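Local coordinates for protein gp18 (Listeria monocytogenes EGD-e, PDB 3GS9) that is probably a structural component of a prophage tail, related to the prophage endopeptidase tail family, though its exact role is not established, at residues I6-F11 against S54-E59; V71-H76 against D86-H91. All coordinates share one frame; numbering follows the deposited sequence. Where two conformers were deposited one is given.

Contact 1. Residues I6-F11 against S54-E59; sequences IIVADF and SFLDYE
F11 lies alongside E59, both side chains pointing the same way. CG of F11 is anti to the backbone N (chi1 179°), and the CB-CG-CD1 side of F11 lies against E59 CB, CD1 at 3.7 Å, while the E59 carbonyl oxygen comes up near the ring plane, at its edge. E59 bends at chi2, and its carboxylate is turned 68° from the ring; OE1 makes a salt bridge with R240 and OE2 a hydrogen bond with T203 OG1, both of the second subunit. Further back, V8, deposited in two conformers, crosses L56 at about a right angle; in one of them CG1 is 3.9 Å from L56 CB and also packs on F55 CB. D10 lays its CB 3.5 Å from S54 O, and its OD1 accepts from the backbone N of N14 and N15. D10 OD2 takes a 2.9 Å bond from a water that reaches S54 O only weakly. No direct hydrogen bond joins the segments; a second water links F11 N to Y58 O, 3.0 Å from each. The result is a loop packed by side chains and water against the end of strand 7-9, in the antiparallel sheet of the N-terminal domain of this prophage endopeptidase tail family.

Contact 2. Residues V71-H76 against D86-H91; sequences VKQLSH and DIRAPH
V71-H76 and D86-H91 run antiparallel, with Q73 and R88 as a hydrogen-bonded pair, L74 and I87 as a non-hydrogen-bonded pair, and a classic beta bulge where K72 and Q73 both face R88. At the bulge R88 O accepts from K72 N and Q73 N, each at 3.2 Å and each donor in the carbonyl plane. R88 N returns a bond to Q73 O, nearly straight at 175°, although the donor stands above that carbonyl plane. Farther along, S75 N donates to D86 O, and S75 OG, placed between the backbone N and the carbonyl carbon by its chi1 of 70°, takes D86 N at 2.9 Å. The serine hydroxyl thus supplies one further bond across the pair.

On one face of the sheet L74 and I87 lie side by side. CD1 of L74 presses on I87 CG1 at 3.4 Å, tighter than usual for two carbons. I87 turns its CG2 branch to V71 CG2, 3.8 Å away. On the other face Q73 and R88 point the same way. R88 was deposited in two conformers; in one of them the amide and guanidinium planes are 85° apart and Q73 OE1 sits in the guanidinium plane at its edge, but 3.8 Å from NE, so this is proximity and not a hydrogen bond; the charge of R88 is met by E40 through NH1. K72 crosses P90 at about a right angle, its CG 3.9 Å from the proline CD, before its amine leaves for E59. Backbone bonds and one serine hydroxyl therefore hold the two segments together without help from charge, which lets the salt bridges of K72 and R88 tie the pair outward to E59 and E40.

Both segments of contact 1 precede those of contact 2 in the chain, with centres about 11 Å apart, in the N-terminal domain of the family. Both reach the same antiparallel sheet: strand 7-9 pairs with strand 61-64, which pairs with strand 67-74, and that strand forms the hairpin with strand 83-90. The two contacts also touch directly. E59 OE2 forms a salt bridge with K72 NZ at 2.8 Å, and E59 N probably donates to V71 O, so the 54-59 loop is tied to strand 67-74. Both contacts meet the second subunit, where Q73 and L74 continue the sheet into an antiparallel ladder, placing this region at a subunit interface.

Contact 1. Residues I6-F11 against S54-E59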
ATOM      1  N   ILE A   6      27.852  14.394  24.801  1.00 20.73           N
ATOM      2  CA  ILE A   6      26.504  13.835  24.771  0.50 22.12           C
ATOM      3  C   ILE A   6      26.108  13.468  26.206  1.00 19.33           C
ATOM      4  O   ILE A   6      26.894  12.812  26.881  1.00 18.00           O
ATOM      5  CB  ILE A   6      26.485  12.484  23.981  0.50 20.43           C
ATOM      6  CG1 ILE A   6      27.134  12.601  22.592  0.50 27.66           C
ATOM      7  CG2 ILE A   6      25.069  11.929  23.864  0.50 24.81           C
ATOM      8  CD1 ILE A   6      26.501  13.640  21.720  0.50 29.56           C
ATOM      9  N   ILE A   7      24.910  13.834  26.645  1.00 17.33           N
ATOM     10  CA  ILE A   7      24.425  13.445  27.974  1.00 15.47           C
ATOM     11  C   ILE A   7      23.251  12.481  27.796  1.00 16.37           C
ATOM     12  O   ILE A   7      22.431  12.680  26.914  1.00 15.44           O
ATOM     13  CB  ILE A   7      23.933  14.656  28.798  1.00 13.67           C
ATOM     14  CG1 ILE A   7      25.003  15.779  28.933  1.00 16.46           C
ATOM     15  CG2 ILE A   7      23.469  14.185  30.181  1.00 17.96           C
ATOM     16  CD1 ILE A   7      26.370  15.317  29.341  1.00 24.80           C
ATOM     17  N   VAL A   8      23.205  11.447  28.622  1.00 16.15           N
ATOM     18  CA  VAL A   8      22.128  10.451  28.642  0.50 17.87           C
ATOM     19  C   VAL A   8      21.489  10.426  30.023  1.00 16.19           C
ATOM     20  O   VAL A   8      22.213  10.417  31.036  1.00 15.17           O
ATOM     21  CB  VAL A   8      22.695   9.032  28.339  0.50 19.88           C
ATOM     22  CG1 VAL A   8      21.673   7.920  28.668  0.50 16.55           C
ATOM     23  CG2 VAL A   8      23.156   8.930  26.897  0.50 19.14           C
ATOM     24  N   ALA A   9      20.162  10.411  30.078  1.00 14.59           N
ATOM     25  CA  ALA A   9      19.427  10.251  31.333  1.00 14.47           C
ATOM     26  C   ALA A   9      18.398   9.154  31.151  1.00 15.65           C
ATOM     27  O   ALA A   9      17.791   9.067  30.092  1.00 15.39           O
ATOM     28  CB  ALA A   9      18.718  11.546  31.701  1.00 15.91           C
ATOM     29  N   ASP A  10      18.195   8.317  32.169  1.00 17.97           N
ATOM     30  CA  ASP A  10      17.131   7.316  32.105  1.00 16.42           C
ATOM     31  C   ASP A  10      15.796   8.034  32.177  1.00 15.40           C
ATOM     32  O   ASP A  10      15.718   9.232  32.552  1.00 15.65           O
ATOM     33  CB  ASP A  10      17.255   6.222  33.174  1.00 16.08           C
ATOM     34  CG  ASP A  10      17.043   6.732  34.592  1.00 18.83           C
ATOM     35  OD1 ASP A  10      17.212   7.929  34.839  1.00 22.28           O
ATOM     36  OD2 ASP A  10      16.655   5.935  35.470  1.00 29.18           O
ATOM     37  N   PHE A  11      14.744   7.313  31.835  1.00 13.91           N
ATOM     38  CA  PHE A  11      13.426   7.932  31.759  1.00 15.61           C
ATOM     39  C   PHE A  11      13.030   8.575  33.086  1.00 17.37           C
ATOM     40  O   PHE A  11      12.428   9.620  33.106  1.00 19.23           O
ATOM     41  CB  PHE A  11      12.379   6.927  31.329  1.00 16.90           C
ATOM     42  CG  PHE A  11      11.015   7.505  31.248  1.00 13.73           C
ATOM     43  CD1 PHE A  11      10.674   8.386  30.219  1.00 16.10           C
ATOM     44  CD2 PHE A  11      10.037   7.166  32.191  1.00 20.90           C
ATOM     45  CE1 PHE A  11       9.422   8.922  30.157  1.00 14.76           C
ATOM     46  CE2 PHE A  11       8.785   7.713  32.115  1.00 18.67           C
ATOM     47  CZ  PHE A  11       8.471   8.581  31.105  1.00 18.09           C
ATOM     48  N   SER A  54      21.019   1.732  35.156  1.00 51.29           N
ATOM     49  CA  SER A  54      20.605   1.928  33.765  1.00 46.63           C
ATOM     50  C   SER A  54      20.633   3.426  33.459  1.00 41.75           C
ATOM     51  O   SER A  54      19.965   4.216  34.151  1.00 41.87           O
ATOM     52  CB  SER A  54      19.175   1.391  33.527  1.00 46.58           C
ATOM     53  OG  SER A  54      18.900   0.187  34.241  1.00 44.18           O
ATOM     54  N   PHE A  55      21.406   3.814  32.446  1.00 35.86           N
ATOM     55  CA  PHE A  55      21.376   5.190  31.931  1.00 32.88           C
ATOM     56  C   PHE A  55      20.739   5.229  30.526  1.00 29.29           C
ATOM     57  O   PHE A  55      19.858   6.084  30.239  1.00 26.66           O
ATOM     58  CB  PHE A  55      22.782   5.775  31.879  1.00 33.51           C
ATOM     59  CG  PHE A  55      23.457   5.834  33.217  1.00 30.89           C
ATOM     60  CD1 PHE A  55      23.986   4.693  33.774  1.00 31.35           C
ATOM     61  CD2 PHE A  55      23.557   7.027  33.904  1.00 28.99           C
ATOM     62  CE1 PHE A  55      24.605   4.738  35.008  1.00 37.50           C
ATOM     63  CE2 PHE A  55      24.156   7.090  35.131  1.00 27.91           C
ATOM     64  CZ  PHE A  55      24.686   5.936  35.694  1.00 35.47           C
ATOM     65  N   LEU A  56      21.169   4.286  29.675  1.00 27.79           N
ATOM     66  CA  LEU A  56      20.730   4.214  28.270  1.00 24.72           C
ATOM     67  C   LEU A  56      19.890   2.962  27.919  1.00 22.50           C
ATOM     68  O   LEU A  56      20.406   1.864  27.732  1.00 24.16           O
ATOM     69  CB  LEU A  56      21.963   4.296  27.370  1.00 24.96           C
ATOM     70  CG  LEU A  56      21.741   4.315  25.863  1.00 25.21           C
ATOM     71  CD1 LEU A  56      21.158   5.613  25.424  1.00 20.05           C
ATOM     72  CD2 LEU A  56      23.072   4.072  25.160  1.00 17.13           C
ATOM     73  N   ASP A  57      18.578   3.154  27.800  1.00 17.72           N
ATOM     74  CA  ASP A  57      17.650   2.078  27.512  1.00 16.91           C
ATOM     75  C   ASP A  57      16.412   2.733  26.878  1.00 16.66           C
ATOM     76  O   ASP A  57      16.424   3.957  26.607  1.00 15.88           O
ATOM     77  CB  ASP A  57      17.268   1.326  28.816  1.00 17.18           C
ATOM     78  CG  ASP A  57      17.075  -0.174  28.607  1.00 23.38           C
ATOM     79  OD1 ASP A  57      16.226  -0.554  27.767  1.00 20.15           O
ATOM     80  OD2 ASP A  57      17.797  -0.976  29.261  1.00 26.09           O
ATOM     81  N   TYR A  58      15.352   1.957  26.677  1.00 15.92           N
ATOM     82  CA  TYR A  58      14.060   2.489  26.172  1.00 16.01           C
ATOM     83  C   TYR A  58      13.639   3.645  27.031  1.00 15.57           C
ATOM     84  O   TYR A  58      13.702   3.587  28.265  1.00 14.84           O
ATOM     85  CB  TYR A  58      12.931   1.449  26.146  1.00 16.95           C
ATOM     86  CG  TYR A  58      13.319   0.292  25.264  1.00 13.54           C
ATOM     87  CD1 TYR A  58      13.427   0.452  23.902  1.00 16.36           C
ATOM     88  CD2 TYR A  58      13.654  -0.929  25.826  1.00 14.16           C
ATOM     89  CE1 TYR A  58      13.856  -0.605  23.083  1.00 17.19           C
ATOM     90  CE2 TYR A  58      14.107  -1.991  25.038  1.00 15.78           C
ATOM     91  CZ  TYR A  58      14.206  -1.816  23.669  1.00 14.80           C
ATOM     92  OH  TYR A  58      14.654  -2.886  22.952  1.00 17.57           O
ATOM     93  N   GLU A  59      13.217   4.693  26.358  1.00 14.27           N
ATOM     94  CA  GLU A  59      12.723   5.912  26.989  1.00 15.72           C
ATOM     95  C   GLU A  59      13.780   6.789  27.644  1.00 15.41           C
ATOM     96  O   GLU A  59      13.420   7.879  28.169  1.00 15.43           O
ATOM     97  CB  GLU A  59      11.539   5.632  27.916  1.00 14.61           C
ATOM     98  CG  GLU A  59      10.413   4.823  27.226  1.00 15.41           C
ATOM     99  CD  GLU A  59       9.710   5.604  26.153  1.00 16.11           C
ATOM    100  OE1 GLU A  59       9.307   6.747  26.432  1.00 13.95           O
ATOM    101  OE2 GLU A  59       9.518   5.089  25.029  1.00 15.80           O
TER
HETATM  102  O   HOH W   1      16.750   3.147  34.646  1.00 26.97           O
HETATM  103  O   HOH W   2      15.457   4.744  30.354  1.00 14.09           O

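Contact 2. Residues V71-H76 against D86-H91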
ATOM      1  N   VAL A  71      15.126   7.416  23.243  1.00 14.21           N
ATOM      2  CA  VAL A  71      15.374   6.063  22.719  1.00 14.14           C
ATOM      3  C   VAL A  71      14.036   5.315  22.563  1.00 14.63           C
ATOM      4  O   VAL A  71      13.344   5.106  23.548  1.00 15.15           O
ATOM      5  CB  VAL A  71      16.308   5.297  23.662  1.00 15.99           C
ATOM      6  CG1 VAL A  71      16.442   3.847  23.233  1.00 15.51           C
ATOM      7  CG2 VAL A  71      17.663   6.043  23.803  1.00 19.15           C
ATOM      8  N   LYS A  72      13.664   4.977  21.312  1.00 14.50           N
ATOM      9  CA  LYS A  72      12.478   4.177  21.000  1.00 14.05           C
ATOM     10  C   LYS A  72      12.788   2.802  20.395  1.00 15.33           C
ATOM     11  O   LYS A  72      11.995   1.874  20.552  1.00 14.89           O
ATOM     12  CB  LYS A  72      11.571   4.936  20.027  1.00 14.38           C
ATOM     13  CG  LYS A  72      10.915   6.200  20.583  1.00 16.25           C
ATOM     14  CD  LYS A  72      10.068   5.808  21.753  1.00 21.52           C
ATOM     15  CE  LYS A  72       8.978   6.750  22.065  1.00 22.45           C
ATOM     16  NZ  LYS A  72       7.971   6.045  22.957  1.00 18.55           N
ATOM     17  N   GLN A  73      13.907   2.684  19.670  1.00 14.91           N
ATOM     18  CA  GLN A  73      14.384   1.412  19.187  1.00 15.32           C
ATOM     19  C   GLN A  73      15.778   1.165  19.720  1.00 17.99           C
ATOM     20  O   GLN A  73      16.566   2.100  19.835  1.00 16.29           O
ATOM     21  CB  GLN A  73      14.372   1.369  17.681  1.00 15.26           C
ATOM     22  CG  GLN A  73      12.978   1.345  17.140  1.00 19.07           C
ATOM     23  CD  GLN A  73      12.920   1.539  15.646  1.00 17.16           C
ATOM     24  OE1 GLN A  73      13.235   2.627  15.127  1.00 18.16           O
ATOM     25  NE2 GLN A  73      12.433   0.508  14.938  1.00 23.44           N
ATOM     26  N   LEU A  74      16.046  -0.088  20.075  1.00 18.02           N
ATOM     27  CA  LEU A  74      17.289  -0.507  20.715  1.00 16.31           C
ATOM     28  C   LEU A  74      17.480  -2.002  20.499  1.00 19.13           C
ATOM     29  O   LEU A  74      16.583  -2.827  20.788  1.00 20.46           O
ATOM     30  CB  LEU A  74      17.226  -0.213  22.213  1.00 16.74           C
ATOM     31  CG  LEU A  74      18.428  -0.420  23.149  1.00 19.52           C
ATOM     32  CD1 LEU A  74      19.525   0.556  22.804  1.00 24.83           C
ATOM     33  CD2 LEU A  74      18.029  -0.232  24.599  1.00 20.05           C
ATOM     34  N   SER A  75      18.639  -2.336  19.964  1.00 19.45           N
ATOM     35  CA  SER A  75      19.030  -3.738  19.723  1.00 19.81           C
ATOM     36  C   SER A  75      19.935  -4.196  20.876  1.00 19.08           C
ATOM     37  O   SER A  75      20.587  -3.382  21.520  1.00 18.90           O
ATOM     38  CB  SER A  75      19.749  -3.825  18.386  1.00 21.82           C
ATOM     39  OG  SER A  75      21.016  -3.192  18.485  1.00 25.30           O
ATOM     40  N   HIS A  76      19.942  -5.500  21.192  1.00 17.62           N
ATOM     41  CA  HIS A  76      20.864  -6.042  22.187  1.00 18.96           C
ATOM     42  C   HIS A  76      21.585  -7.255  21.624  1.00 23.20           C
ATOM     43  O   HIS A  76      20.952  -8.281  21.401  1.00 24.55           O
ATOM     44  CB  HIS A  76      20.129  -6.487  23.457  1.00 21.23           C
ATOM     45  CG  HIS A  76      19.362  -5.398  24.135  1.00 23.44           C
ATOM     46  ND1 HIS A  76      18.158  -4.932  23.651  1.00 19.45           N
ATOM     47  CD2 HIS A  76      19.587  -4.734  25.294  1.00 25.30           C
ATOM     48  CE1 HIS A  76      17.705  -3.981  24.454  1.00 21.44           C
ATOM     49  NE2 HIS A  76      18.550  -3.850  25.460  1.00 18.69           N
ATOM     50  N   ASP A  86      22.433  -0.839  19.405  1.00 16.78           N
ATOM     51  CA  ASP A  86      22.238   0.120  18.333  1.00 16.18           C
ATOM     52  C   ASP A  86      20.977   0.878  18.726  1.00 17.86           C
ATOM     53  O   ASP A  86      19.921   0.266  18.918  1.00 18.64           O
ATOM     54  CB  ASP A  86      22.056  -0.573  16.987  1.00 21.39           C
ATOM     55  CG  ASP A  86      23.335  -1.287  16.517  1.00 25.91           C
ATOM     56  OD1 ASP A  86      24.322  -1.327  17.291  1.00 43.68           O
ATOM     57  OD2 ASP A  86      23.346  -1.818  15.375  1.00 37.55           O
ATOM     58  N   ILE A  87      21.127   2.187  18.899  1.00 18.73           N
ATOM     59  CA  ILE A  87      20.048   3.073  19.362  1.00 17.41           C
ATOM     60  C   ILE A  87      19.465   3.833  18.180  1.00 16.96           C
ATOM     61  O   ILE A  87      20.206   4.321  17.328  1.00 16.18           O
ATOM     62  CB  ILE A  87      20.590   4.145  20.376  1.00 17.89           C
ATOM     63  CG1 ILE A  87      20.934   3.507  21.718  1.00 18.97           C
ATOM     64  CG2 ILE A  87      19.568   5.297  20.582  1.00 17.59           C
ATOM     65  CD1 ILE A  87      22.214   2.692  21.703  1.00 16.10           C
ATOM     66  N   ARG A  88      18.150   3.963  18.147  1.00 16.58           N
ATOM     67  CA  ARG A  88      17.512   4.920  17.296  0.50 17.83           C
ATOM     68  C   ARG A  88      16.594   5.758  18.187  1.00 16.38           C
ATOM     69  O   ARG A  88      15.720   5.227  18.859  1.00 15.14           O
ATOM     70  CB  ARG A  88      16.748   4.230  16.161  0.50 18.89           C
ATOM     71  CG  ARG A  88      17.660   3.671  15.062  0.50 21.00           C
ATOM     72  CD  ARG A  88      16.873   3.115  13.876  0.50 24.08           C
ATOM     73  NE  ARG A  88      16.092   4.157  13.207  0.50 30.47           N
ATOM     74  CZ  ARG A  88      16.560   5.017  12.303  0.50 32.25           C
ATOM     75  NH1 ARG A  88      17.837   4.996  11.930  0.50 38.34           N
ATOM     76  NH2 ARG A  88      15.740   5.919  11.773  0.50 37.48           N
ATOM     77  N   ALA A  89      16.827   7.068  18.185  1.00 15.38           N
ATOM     78  CA  ALA A  89      16.181   8.012  19.093  1.00 14.76           C
ATOM     79  C   ALA A  89      15.583   9.188  18.318  1.00 14.44           C
ATOM     80  O   ALA A  89      16.309  10.115  17.931  1.00 13.74           O
ATOM     81  CB  ALA A  89      17.199   8.537  20.152  1.00 12.26           C
ATOM     82  N   PRO A  90      14.267   9.135  18.048  1.00 14.99           N
ATOM     83  CA  PRO A  90      13.551  10.301  17.498  1.00 16.07           C
ATOM     84  C   PRO A  90      13.564  11.526  18.418  1.00 15.64           C
ATOM     85  O   PRO A  90      13.529  11.399  19.647  1.00 14.74           O
ATOM     86  CB  PRO A  90      12.105   9.804  17.381  1.00 17.68           C
ATOM     87  CG  PRO A  90      12.269   8.303  17.232  1.00 15.23           C
ATOM     88  CD  PRO A  90      13.384   7.960  18.174  1.00 14.37           C
ATOM     89  N   HIS A  91      13.653  12.685  17.798  1.00 15.69           N
ATOM     90  CA  HIS A  91      13.581  13.953  18.509  1.00 14.09           C
ATOM     91  C   HIS A  91      12.344  14.014  19.433  1.00 13.08           C
ATOM     92  O   HIS A  91      11.298  13.480  19.119  1.00 13.77           O
ATOM     93  CB  HIS A  91      13.581  15.079  17.504  1.00 13.04           C
ATOM     94  CG  HIS A  91      13.715  16.419  18.143  1.00 15.68           C
ATOM     95  ND1 HIS A  91      12.620  17.151  18.535  1.00 15.77           N
ATOM     96  CD2 HIS A  91      14.805  17.128  18.519  1.00 15.63           C
ATOM     97  CE1 HIS A  91      13.033  18.283  19.089  1.00 16.15           C
ATOM     98  NE2 HIS A  91      14.353  18.295  19.086  1.00 17.31           N
TER